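Side-chain contacts in putative dihydrodipicolinate synthase family protein (Coccidioides immitis, PDB 3QFE), which belongs to the dihydrodipicolinate synthase family of TIM-barrel proteins, though its own function is not established: residues A32-E35 and R36-A39; T265-A268 and A269-S273; H90-R93 and Q94-H98; N55-A58 and F59-T62; T72-K75 and A76-P79. All blocks are in the same frame, centred on the assembly; numbering follows the deposited sequence.

Interaction 1. Residues A32-E35 and R36-A39; sequences ASQE and RYYA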
loop_
_atom_site.group_PDB
_atom_site.type_symbol
_atom_site.label_atom_id
_atom_site.label_comp_id
_atom_site.label_asym_id
_atom_site.label_seq_id
_atom_site.Cartn_x
_atom_site.Cartn_y
_atom_site.Cartn_z
ATOM N N ALA A 32 -2.149 4.457 -19.923
ATOM C CA ALA A 32 -2.905 3.364 -20.532
ATOM C C ALA A 32 -2.530 2.031 -19.865
ATOM O O ALA A 32 -3.416 1.263 -19.458
ATOM C CB ALA A 32 -2.710 3.318 -22.071
ATOM N N SER A 33 -1.238 1.749 -19.732
ATOM C CA SER A 33 -0.857 0.540 -19.024
ATOM C C SER A 33 -1.264 0.583 -17.551
ATOM O O SER A 33 -1.782 -0.397 -17.015
ATOM C CB SER A 33 0.626 0.264 -19.185
ATOM O OG SER A 33 0.929 0.243 -20.571
ATOM N N GLN A 34 -1.042 1.728 -16.907
ATOM C CA GLN A 34 -1.380 1.913 -15.510
ATOM C C GLN A 34 -2.851 1.609 -15.226
ATOM O O GLN A 34 -3.175 0.996 -14.207
ATOM C CB GLN A 34 -1.079 3.361 -15.076
ATOM C CG GLN A 34 -1.042 3.525 -13.577
ATOM C CD GLN A 34 0.196 2.908 -12.965
ATOM O OE1 GLN A 34 1.318 3.353 -13.209
ATOM N NE2 GLN A 34 0.007 1.880 -12.190
ATOM N N GLU A 35 -3.740 2.086 -16.085
ATOM C CA GLU A 35 -5.162 1.822 -15.900
ATOM C C GLU A 35 -5.489 0.306 -15.991
ATOM O O GLU A 35 -6.235 -0.208 -15.150
ATOM C CB GLU A 35 -6.009 2.608 -16.896
ATOM C CG GLU A 35 -7.458 2.735 -16.455
ATOM C CD GLU A 35 -8.377 3.233 -17.554
ATOM O OE1 GLU A 35 -7.855 3.771 -18.539
ATOM O OE2 GLU A 35 -9.622 3.093 -17.451
ATOM N N ARG A 36 -4.920 -0.376 -16.991
ATOM C CA ARG A 36 -5.072 -1.822 -17.146
ATOM C C ARG A 36 -4.648 -2.545 -15.894
ATOM O O ARG A 36 -5.323 -3.474 -15.447
ATOM C CB ARG A 36 -4.243 -2.358 -18.322
ATOM C CG ARG A 36 -4.733 -1.901 -19.660
ATOM C CD ARG A 36 -4.062 -2.646 -20.796
ATOM N NE ARG A 36 -4.677 -2.275 -22.069
ATOM C CZ ARG A 36 -4.227 -2.666 -23.256
ATOM N NH1 ARG A 36 -4.858 -2.282 -24.363
ATOM N NH2 ARG A 36 -3.150 -3.441 -23.334
ATOM N N TYR A 37 -3.528 -2.105 -15.324
ATOM C CA TYR A 37 -2.898 -2.770 -14.192
ATOM C C TYR A 37 -3.691 -2.582 -12.902
ATOM O O TYR A 37 -3.989 -3.547 -12.217
ATOM C CB TYR A 37 -1.464 -2.261 -14.031
ATOM C CG TYR A 37 -0.701 -2.898 -12.888
ATOM C CD1 TYR A 37 -0.263 -4.230 -12.963
ATOM C CD2 TYR A 37 -0.427 -2.183 -11.736
ATOM C CE1 TYR A 37 0.445 -4.823 -11.922
ATOM C CE2 TYR A 37 0.273 -2.762 -10.681
ATOM C CZ TYR A 37 0.709 -4.088 -10.780
ATOM O OH TYR A 37 1.408 -4.663 -9.727
ATOM N N TYR A 38 -4.049 -1.337 -12.589
ATOM C CA TYR A 38 -4.900 -1.042 -11.438
ATOM C C TYR A 38 -6.226 -1.810 -11.509
ATOM O O TYR A 38 -6.707 -2.327 -10.492
ATOM C CB TYR A 38 -5.246 0.438 -11.402
ATOM C CG TYR A 38 -4.166 1.430 -10.978
ATOM C CD1 TYR A 38 -3.137 1.077 -10.133
ATOM C CD2 TYR A 38 -4.238 2.753 -11.400
ATOM C CE1 TYR A 38 -2.185 2.016 -9.739
ATOM C CE2 TYR A 38 -3.308 3.703 -11.000
ATOM C CZ TYR A 38 -2.285 3.325 -10.175
ATOM O OH TYR A 38 -1.367 4.255 -9.795
ATOM N N ALA A 39 -6.835 -1.847 -12.703
ATOM C CA ALA A 39 -8.112 -2.507 -12.885
ATOM C C ALA A 39 -7.940 -4.011 -12.624
ATOM O O ALA A 39 -8.736 -4.625 -11.905
ATOM C CB ALA A 39 -8.654 -2.242 -14.257
#

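Interaction 2. Residues T265-A268 and A269-S273; sequences TKYA and AAIFS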
loop_
_atom_site.group_PDB
_atom_site.type_symbol
_atom_site.label_atom_id
_atom_site.label_comp_id
_atom_site.label_asym_id
_atom_site.label_seq_id
_atom_site.Cartn_x
_atom_site.Cartn_y
_atom_site.Cartn_z
ATOM N N THR A 265 10.665 -5.610 -6.700
ATOM C CA THR A 265 9.210 -5.685 -6.678
ATOM C C THR A 265 8.598 -5.304 -8.034
ATOM O O THR A 265 7.790 -6.059 -8.566
ATOM C CB THR A 265 8.609 -4.821 -5.545
ATOM O OG1 THR A 265 8.996 -5.381 -4.291
ATOM C CG2 THR A 265 7.050 -4.786 -5.615
ATOM N N LYS A 266 9.004 -4.166 -8.597
ATOM C CA LYS A 266 8.555 -3.761 -9.949
ATOM C C LYS A 266 8.796 -4.843 -10.999
ATOM O O LYS A 266 7.926 -5.097 -11.834
ATOM C CB LYS A 266 9.202 -2.453 -10.407
ATOM C CG LYS A 266 8.864 -1.249 -9.542
ATOM C CD LYS A 266 9.306 0.068 -10.194
ATOM C CE LYS A 266 8.346 0.424 -11.304
ATOM N NZ LYS A 266 8.581 1.752 -11.897
ATOM N N TYR A 267 9.958 -5.490 -10.943
ATOM C CA TYR A 267 10.321 -6.514 -11.923
ATOM C C TYR A 267 9.456 -7.773 -11.747
ATOM O O TYR A 267 9.048 -8.419 -12.723
ATOM C CB TYR A 267 11.817 -6.844 -11.866
ATOM C CG TYR A 267 12.170 -8.017 -12.746
ATOM C CD1 TYR A 267 12.307 -7.862 -14.132
ATOM C CD2 TYR A 267 12.285 -9.305 -12.213
ATOM C CE1 TYR A 267 12.590 -8.951 -14.947
ATOM C CE2 TYR A 267 12.555 -10.395 -13.031
ATOM C CZ TYR A 267 12.711 -10.212 -14.394
ATOM O OH TYR A 267 12.973 -11.299 -15.209
ATOM N N ALA A 268 9.163 -8.120 -10.496
ATOM C CA ALA A 268 8.310 -9.284 -10.232
ATOM C C ALA A 268 6.906 -9.013 -10.778
ATOM O O ALA A 268 6.321 -9.850 -11.439
ATOM C CB ALA A 268 8.283 -9.612 -8.746
ATOM N N ALA A 269 6.387 -7.820 -10.519
ATOM C CA ALA A 269 5.091 -7.423 -11.065
ATOM C C ALA A 269 5.136 -7.464 -12.588
ATOM O O ALA A 269 4.183 -7.916 -13.222
ATOM C CB ALA A 269 4.719 -6.046 -10.582
ATOM N N ALA A 270 6.259 -7.036 -13.175
ATOM C CA ALA A 270 6.386 -7.024 -14.625
ATOM C C ALA A 270 6.186 -8.420 -15.198
ATOM O O ALA A 270 5.557 -8.581 -16.253
ATOM C CB ALA A 270 7.719 -6.465 -15.058
ATOM N N ILE A 271 6.718 -9.446 -14.537
ATOM C CA ILE A 271 6.703 -10.741 -15.193
ATOM C C ILE A 271 5.586 -11.642 -14.728
ATOM O O ILE A 271 5.347 -12.696 -15.312
ATOM C CB ILE A 271 8.078 -11.451 -15.154
ATOM C CG1 ILE A 271 8.549 -11.663 -13.709
ATOM C CG2 ILE A 271 9.102 -10.691 -16.022
ATOM C CD1 ILE A 271 9.441 -12.873 -13.578
ATOM N N PHE A 272 4.893 -11.229 -13.674
ATOM C CA PHE A 272 3.775 -12.011 -13.197
ATOM C C PHE A 272 2.465 -11.283 -13.428
ATOM O O PHE A 272 1.818 -11.506 -14.454
ATOM C CB PHE A 272 3.993 -12.457 -11.751
ATOM C CG PHE A 272 5.175 -13.371 -11.593
ATOM C CD1 PHE A 272 5.201 -14.623 -12.238
ATOM C CD2 PHE A 272 6.285 -12.984 -10.830
ATOM C CE1 PHE A 272 6.318 -15.489 -12.113
ATOM C CE2 PHE A 272 7.405 -13.838 -10.684
ATOM C CZ PHE A 272 7.424 -15.093 -11.333
ATOM N N SER A 273 2.105 -10.378 -12.524
ATOM C CA SER A 273 0.810 -9.693 -12.596
ATOM C C SER A 273 0.597 -8.803 -13.833
ATOM O O SER A 273 -0.490 -8.809 -14.412
ATOM C CB SER A 273 0.590 -8.861 -11.335
ATOM O OG SER A 273 1.588 -7.871 -11.284
#

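Interaction 3. Residues H90-R93 and Q94-H98; sequences HSTR and QVLEH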
loop_
_atom_site.group_PDB
_atom_site.type_symbol
_atom_site.label_atom_id
_atom_site.label_comp_id
_atom_site.label_asym_id
_atom_site.label_seq_id
_atom_site.Cartn_x
_atom_site.Cartn_y
_atom_site.Cartn_z
ATOM N N HIS A 90 7.469 17.173 2.864
ATOM C CA HIS A 90 8.293 17.798 3.888
ATOM C C HIS A 90 7.612 18.865 4.749
ATOM O O HIS A 90 7.881 18.953 5.944
ATOM C CB HIS A 90 9.585 18.311 3.259
ATOM C CG HIS A 90 10.359 17.227 2.580
ATOM N ND1 HIS A 90 11.315 16.475 3.236
ATOM C CD2 HIS A 90 10.267 16.718 1.326
ATOM C CE1 HIS A 90 11.804 15.571 2.403
ATOM N NE2 HIS A 90 11.180 15.693 1.242
ATOM N N SER A 91 6.738 19.671 4.158
ATOM C CA SER A 91 6.020 20.681 4.940
ATOM C C SER A 91 4.509 20.440 4.944
ATOM O O SER A 91 3.991 19.724 4.107
ATOM C CB SER A 91 6.316 22.079 4.409
ATOM O OG SER A 91 5.772 22.234 3.107
ATOM N N THR A 92 3.826 21.055 5.893
ATOM C CA THR A 92 2.371 21.052 5.968
ATOM C C THR A 92 1.738 21.611 4.694
ATOM O O THR A 92 0.715 21.110 4.230
ATOM C CB THR A 92 1.927 21.890 7.156
ATOM O OG1 THR A 92 2.639 21.443 8.319
ATOM C CG2 THR A 92 0.417 21.787 7.394
ATOM N N ARG A 93 2.359 22.631 4.111
ATOM C CA ARG A 93 1.850 23.227 2.892
ATOM C C ARG A 93 1.818 22.207 1.748
ATOM O O ARG A 93 0.803 22.053 1.065
ATOM C CB ARG A 93 2.685 24.457 2.529
ATOM C CG ARG A 93 2.453 25.000 1.122
ATOM C CD ARG A 93 1.419 26.114 1.084
ATOM N NE ARG A 93 1.569 26.815 -0.181
ATOM C CZ ARG A 93 0.853 26.565 -1.274
ATOM N NH1 ARG A 93 -0.118 25.643 -1.264
ATOM N NH2 ARG A 93 1.106 27.244 -2.383
ATOM N N GLN A 94 2.918 21.489 1.557
ATOM C CA GLN A 94 2.990 20.465 0.517
ATOM C C GLN A 94 2.014 19.342 0.763
ATOM O O GLN A 94 1.344 18.904 -0.161
ATOM C CB GLN A 94 4.390 19.897 0.429
ATOM C CG GLN A 94 5.419 20.829 -0.145
ATOM C CD GLN A 94 6.807 20.350 0.177
ATOM O OE1 GLN A 94 7.020 19.662 1.193
ATOM N NE2 GLN A 94 7.772 20.720 -0.659
ATOM N N VAL A 95 1.912 18.885 2.009
ATOM C CA VAL A 95 0.958 17.834 2.362
ATOM C C VAL A 95 -0.487 18.241 2.072
ATOM O O VAL A 95 -1.224 17.455 1.476
ATOM C CB VAL A 95 1.132 17.333 3.837
ATOM C CG1 VAL A 95 0.025 16.298 4.223
ATOM C CG2 VAL A 95 2.529 16.700 4.010
ATOM N N LEU A 96 -0.873 19.474 2.430
ATOM C CA LEU A 96 -2.237 19.948 2.156
ATOM C C LEU A 96 -2.539 20.098 0.672
ATOM O O LEU A 96 -3.640 19.793 0.221
ATOM C CB LEU A 96 -2.538 21.247 2.904
ATOM C CG LEU A 96 -2.682 21.010 4.400
ATOM C CD1 LEU A 96 -2.862 22.352 5.083
ATOM C CD2 LEU A 96 -3.837 20.021 4.743
ATOM N N GLU A 97 -1.562 20.559 -0.096
ATOM C CA GLU A 97 -1.722 20.617 -1.543
ATOM C C GLU A 97 -1.945 19.202 -2.134
ATOM O O GLU A 97 -2.905 18.993 -2.900
ATOM C CB GLU A 97 -0.518 21.331 -2.172
ATOM C CG GLU A 97 -0.498 21.327 -3.690
ATOM C CD GLU A 97 0.640 22.183 -4.247
ATOM O OE1 GLU A 97 1.765 21.646 -4.497
ATOM O OE2 GLU A 97 0.400 23.393 -4.411
ATOM N N HIS A 98 -1.096 18.233 -1.755
ATOM C CA HIS A 98 -1.310 16.842 -2.163
ATOM C C HIS A 98 -2.664 16.315 -1.738
ATOM O O HIS A 98 -3.362 15.683 -2.540
ATOM C CB HIS A 98 -0.256 15.914 -1.578
ATOM C CG HIS A 98 1.112 16.132 -2.128
ATOM N ND1 HIS A 98 2.245 15.680 -1.488
ATOM C CD2 HIS A 98 1.534 16.744 -3.261
ATOM C CE1 HIS A 98 3.308 16.000 -2.208
ATOM N NE2 HIS A 98 2.903 16.667 -3.274
HETATM O O HOH W 1 -1.605 24.652 -3.883
#

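Interaction 4. Residues N55-A58 and F59-T62; sequences NAEA and FLLT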
loop_
_atom_site.group_PDB
_atom_site.type_symbol
_atom_site.label_atom_id
_atom_site.label_comp_id
_atom_site.label_asym_id
_atom_site.label_seq_id
_atom_site.Cartn_x
_atom_site.Cartn_y
_atom_site.Cartn_z
ATOM N N ASN A 55 6.113 2.112 -2.651
ATOM C CA ASN A 55 6.277 1.220 -3.800
ATOM C C ASN A 55 5.980 1.866 -5.167
ATOM O O ASN A 55 6.428 1.377 -6.196
ATOM C CB ASN A 55 5.423 -0.046 -3.617
ATOM C CG ASN A 55 5.969 -0.953 -2.533
ATOM O OD1 ASN A 55 6.931 -1.694 -2.752
ATOM N ND2 ASN A 55 5.381 -0.876 -1.338
ATOM N N ALA A 56 5.226 2.959 -5.168
ATOM C CA ALA A 56 4.831 3.631 -6.410
ATOM C C ALA A 56 5.847 4.691 -6.801
ATOM O O ALA A 56 5.628 5.418 -7.788
ATOM C CB ALA A 56 3.472 4.275 -6.249
ATOM N N GLU A 57 6.942 4.793 -6.025
ATOM C CA GLU A 57 7.952 5.822 -6.248
ATOM C C GLU A 57 7.307 7.231 -6.221
ATOM O O GLU A 57 7.645 8.120 -7.029
ATOM C CB GLU A 57 8.648 5.579 -7.597
ATOM C CG GLU A 57 9.423 4.260 -7.710
ATOM C CD GLU A 57 9.809 3.939 -9.155
ATOM O OE1 GLU A 57 8.902 3.554 -9.924
ATOM O OE2 GLU A 57 11.004 4.058 -9.532
ATOM N N ALA A 58 6.364 7.423 -5.297
ATOM C CA ALA A 58 5.636 8.681 -5.201
ATOM C C ALA A 58 6.584 9.869 -5.051
ATOM O O ALA A 58 6.317 10.955 -5.573
ATOM C CB ALA A 58 4.647 8.651 -4.049
ATOM N N PHE A 59 7.681 9.677 -4.337
ATOM C CA PHE A 59 8.599 10.786 -4.124
ATOM C C PHE A 59 9.417 11.168 -5.365
ATOM O O PHE A 59 10.132 12.156 -5.336
ATOM C CB PHE A 59 9.509 10.518 -2.931
ATOM C CG PHE A 59 8.978 11.059 -1.624
ATOM C CD1 PHE A 59 9.685 12.051 -0.923
ATOM C CD2 PHE A 59 7.785 10.570 -1.073
ATOM C CE1 PHE A 59 9.207 12.546 0.313
ATOM C CE2 PHE A 59 7.302 11.051 0.150
ATOM C CZ PHE A 59 8.006 12.043 0.843
ATOM N N LEU A 60 9.290 10.391 -6.443
ATOM C CA LEU A 60 9.954 10.660 -7.723
ATOM C C LEU A 60 9.017 11.341 -8.740
ATOM O O LEU A 60 9.396 11.597 -9.885
ATOM C CB LEU A 60 10.512 9.365 -8.319
ATOM C CG LEU A 60 11.396 8.486 -7.425
ATOM C CD1 LEU A 60 12.032 7.337 -8.226
ATOM C CD2 LEU A 60 12.473 9.275 -6.740
ATOM N N LEU A 61 7.801 11.621 -8.289
ATOM C CA LEU A 61 6.731 12.157 -9.129
ATOM C C LEU A 61 6.563 13.667 -8.978
ATOM O O LEU A 61 6.778 14.232 -7.895
ATOM C CB LEU A 61 5.400 11.495 -8.769
ATOM C CG LEU A 61 5.316 9.978 -8.962
ATOM C CD1 LEU A 61 3.903 9.529 -8.628
ATOM C CD2 LEU A 61 5.729 9.524 -10.370
ATOM N N THR A 62 6.127 14.319 -10.043
ATOM C CA THR A 62 5.745 15.723 -9.901
ATOM C C THR A 62 4.346 15.761 -9.299
ATOM O O THR A 62 3.636 14.760 -9.334
ATOM C CB THR A 62 5.710 16.434 -11.249
ATOM O OG1 THR A 62 4.594 15.921 -12.007
ATOM C CG2 THR A 62 7.044 16.233 -12.006
#

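Interaction 5. Residues T72-K75 and A76-P79; sequences TARK and AVGP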
loop_
_atom_site.group_PDB
_atom_site.type_symbol
_atom_site.label_atom_id
_atom_site.label_comp_id
_atom_site.label_asym_id
_atom_site.label_seq_id
_atom_site.Cartn_x
_atom_site.Cartn_y
_atom_site.Cartn_z
ATOM N N THR A 72 -6.441 8.215 -12.458
ATOM C CA THR A 72 -6.357 7.004 -13.262
ATOM C C THR A 72 -6.790 5.794 -12.408
ATOM O O THR A 72 -7.573 4.955 -12.883
ATOM C CB THR A 72 -4.940 6.850 -13.885
ATOM O OG1 THR A 72 -4.721 7.930 -14.799
ATOM C CG2 THR A 72 -4.775 5.518 -14.622
ATOM N N ALA A 73 -6.333 5.735 -11.150
ATOM C CA ALA A 73 -6.795 4.707 -10.236
ATOM C C ALA A 73 -8.313 4.717 -10.141
ATOM O O ALA A 73 -8.946 3.681 -10.405
ATOM C CB ALA A 73 -6.144 4.832 -8.850
ATOM N N ARG A 74 -8.914 5.874 -9.834
ATOM C CA ARG A 74 -10.382 5.948 -9.688
ATOM C C ARG A 74 -11.124 5.450 -10.939
ATOM O O ARG A 74 -12.104 4.726 -10.833
ATOM C CB ARG A 74 -10.832 7.365 -9.311
ATOM C CG ARG A 74 -12.361 7.591 -9.273
ATOM C CD ARG A 74 -13.004 6.646 -8.256
ATOM N NE ARG A 74 -12.511 6.876 -6.890
ATOM C CZ ARG A 74 -12.540 5.967 -5.911
ATOM N NH1 ARG A 74 -13.022 4.739 -6.130
ATOM N NH2 ARG A 74 -12.063 6.280 -4.697
ATOM N N LYS A 75 -10.653 5.844 -12.119
ATOM C CA LYS A 75 -11.255 5.407 -13.376
ATOM C C LYS A 75 -11.114 3.875 -13.549
ATOM O O LYS A 75 -12.037 3.210 -14.011
ATOM C CB LYS A 75 -10.630 6.164 -14.551
ATOM C CG LYS A 75 -11.176 5.792 -15.914
ATOM C CD LYS A 75 -10.537 6.633 -17.057
ATOM C CE LYS A 75 -10.821 5.997 -18.451
ATOM N NZ LYS A 75 -9.968 6.554 -19.561
ATOM N N ALA A 76 -9.977 3.319 -13.146
ATOM C CA ALA A 76 -9.732 1.879 -13.305
ATOM C C ALA A 76 -10.628 1.015 -12.436
ATOM O O ALA A 76 -10.961 -0.094 -12.839
ATOM C CB ALA A 76 -8.272 1.547 -12.983
ATOM N N VAL A 77 -10.984 1.502 -11.238
ATOM C CA VAL A 77 -11.655 0.664 -10.229
ATOM C C VAL A 77 -13.162 0.980 -10.047
ATOM O O VAL A 77 -13.915 0.168 -9.492
ATOM C CB VAL A 77 -10.900 0.666 -8.860
ATOM C CG1 VAL A 77 -9.387 0.493 -9.068
ATOM C CG2 VAL A 77 -11.170 1.962 -8.047
ATOM N N GLY A 78 -13.597 2.148 -10.529
ATOM C CA GLY A 78 -14.988 2.557 -10.383
ATOM C C GLY A 78 -15.222 3.245 -9.053
ATOM O O GLY A 78 -14.332 3.262 -8.206
ATOM N N PRO A 79 -16.438 3.777 -8.835
ATOM C CA PRO A 79 -16.699 4.640 -7.665
ATOM C C PRO A 79 -16.855 3.929 -6.321
ATOM O O PRO A 79 -16.812 4.597 -5.286
ATOM C CB PRO A 79 -18.018 5.339 -8.034
ATOM C CG PRO A 79 -18.737 4.326 -8.854
ATOM C CD PRO A 79 -17.640 3.608 -9.671
#

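Interaction 1. Residues A32-E35 and R36-A39
Helix 31-42, the first long helix wrapped round the parallel barrel, carries Gln34 and Tyr38 one turn apart, and the amide of the first lies over the phenol ring of the second. Gln34 NE2 comes within 3.3 Å of Tyr38 CE1 and stands above one face of that ring, displaced toward its rim. The amide and ring planes are 36° apart, so the two groups are tilted rather than stacked flat. Nearer the backbone, Gln34 CG meets Tyr38 CE2 at 3.4 Å. The bend at Gln34 chi2 (73°) folds the amide back over the ring instead of letting it run out from the helix. The amide is also gripped at both ends: OE1 accepts from the backbone N of Phe21, and NE2 donates to Val19 O. Glutamine suits the place because it can serve a donor and an acceptor at once in buried surroundings. Tyr37 takes another direction, its OH bonded to Asn223 OD1 and its ring edge-to-face with Phe21. Beneath the side chains run ordinary helical bonds, such as Tyr38 N to Gln34 O at 3.0 Å and Ala39 N to Glu35 O, also at 3.0 Å. Ala39 suits the side that faces helix 63-77, its small CB 3.5 Å from Ala76 O. On the outer side Arg36, in one of its two conformers, is extended and exposed. Tyr38 packs on Ala73 and Ala76 of helix 63-77, so the arrangement is that of an amphipathic outer helix of a TIM barrel, wedged against its neighbour.

Interaction 2. Residues T265-A268 and A269-S273
Tyr267 and Ile271 meet one turn apart near the C-terminal end of helix 262-271, which follows the barrel strands in the chain. Their side-chain contact is the looser part: Ile271 CG2 lies 4.0 Å from Tyr267 CZ, and Ile271 CD1 is equally far from Tyr267 CE2. With Ile271 CG1 set between the backbone N and carbonyl carbon (chi1 59°), CG2 falls anti to the carbonyl carbon, and both CG2 and CD1 reach the outer half of the phenol. The phenol OH is bonded to Arg304 NH1 of helix 297-317, and Ile271 remains partly exposed.

The tight part is made by buried alanines, whose small methyls let neighbouring elements come close. Ala269 packs on Tyr37 of helix 31-42, and Ala270 on Leu286. Ala268 and Phe272 instead meet Met307, so small and aromatic residues share the packing against helix 297-317. The buried ammonium of Lys266 is paired with Glu57 and bonded to Thr20 O and Arg287 O.

At the helix end the bonding pattern forks. Ile271 N donates to Tyr267 O at 3.1 Å and more weakly to Ala268 O, which also accepts from Phe272 N at 3.0 Å. The same oxygen lies 3.2 Å from Phe272 CD2.

Interaction 3. Residues H90-R93 and Q94-H98
Gln94 OE1 is gripped by three donors at the start of helix 92-105. Ser91 N gives the sound bond, 3.0 Å long with an N-H...O angle of 156°, reaching the oxygen at a tilt from the amide plane. His90 N is also 3.0 Å from Gln94 OE1 but badly angled, and Ser91 OG adds another weak bond. In return Ser91 OG accepts from Gln94 N at 3.3 Å, a weak though nearly straight bond. Serine suits this N-cap because its short side chain folds back to the helix: OG sits between the backbone N and carbonyl carbon (chi1 67°). Gln94 is long enough to reach back past the first turn with its chain extended beyond CG.

Further along, Arg93 and Glu97, one turn apart, cross at a slant. Arg93 NH1 and Glu97 OE2 are 3.9 Å apart, a long salt bridge of charges alone, since the carboxylate oxygen lies well out of the guanidinium plane and the two planes stand 79° apart. A water in the guanidinium plane accepts from Arg93 NH1 at 3.2 Å; its link onward to Glu97 is doubtful. Next to them Thr92 CG2 and Leu96 CD1 run side by side, 4.1 Å apart, and both residues lean on helix 124-137. The reciprocal Ser91-Gln94 bonds form a capping box, here opening the helix of the beta-alpha-beta unit between strands 83-86 and 109-112.

Interaction 4. Residues N55-A58 and F59-T62
The flat carboxylate of Glu57 is met obliquely by Leu60 CD1, which is raised to one side of the carboxylate plane and lies 3.7 Å from Glu57 OE2. Leu60 CD1 crosses the Glu57 chain at a slant, touching its CB, at 3.9 Å, as well as the acid end. A leucine suits this place because a branched apolar side chain can cover the aliphatic stem of the acid. Both oxygens of that acid are engaged elsewhere, OE1 by Lys266 and OE2 by the backbone N of Arg289.

The backbone makes a short 3-10 turn in the loop that joins strand 48-51 to helix 63-77 of the barrel. Leu60 N donates to Glu57 O at 2.9 Å, and Leu61 N to Ala58 O at 3.2 Å. Both donors stand well above the carbonyl planes, by 51° and 62°, as the tight i to i+3 curvature requires. Ala58 is compact and buried, its methyl touching Arg66, a residue that the side chain of Phe59 also meets. Leu61 folds back beneath the turn, with CG 3.6 Å from Glu57 O and CD1 3.9 Å from Ala58 CA, and its side chain touches Phe22 and Leu69.

Interaction 5. Residues T72-K75 and A76-P79
Helical bonding runs to the end of helix 63-77, where Gly78 N donates to Arg74 O at 3.0 Å before Gly78 leaves the helix with a positive phi of 86°. Arg74 then returns along the same turn: its NH1 donates to Gly78 O at 2.9 Å, with an N-H...O angle of 150°. The acceptor lies at the guanidinium edge, practically in its plane. Two bends curl the long chain back over the helix end: the one at chi2 (59°) brings CD within 3.6 Å of Gly78 O, and the one at chi3 turns the guanidinium toward that oxygen.

Arginine suits the spot because its several N-H groups can serve carbonyls from different parts of the chain. NH1 also bonds Phe81 O, while NH2 reaches Gly106 O and Asn108 OD1, so the flat group is held from more than one direction. Val77 crosses the arginine at about a right angle, its CG2 3.8 Å from Arg74 NH1.

This is the C-terminal end of the helix in a beta-alpha-beta unit, between strands 48-51 and 83-86. Glycine fits the exit because a side chain at these backbone angles would be jammed against the preceding carbonyl oxygen. On the inner side the apolar Ala73 and Val77 lie against Ile83 of strand 83-86. On the exposed side Lys75 is extended, with a long, weak ion pair to Glu35 OE1.

Interactions 1 and 5 lie on adjacent outer helices of the barrel, their centres about 10 Å apart; Glu35 O comes within 3.5 Å of Ala76 CB. Interaction 1 also meets interaction 2, where Tyr37 CE1 is 3.3 Å from Ser273 OG. A buried charge pair joins interactions 2 and 4: Lys266 NZ and Glu57 OE1 are 2.7 Å apart, tying the turn after strand 48-51 to helix 262-271. Interaction 3 touches interaction 4 through His90 NE2 and Phe59 CE1 at 3.8 Å. The calcium ion, held by Ala315 and Ser318, lies about 12 Å from the side chain of Phe272 in interaction 2.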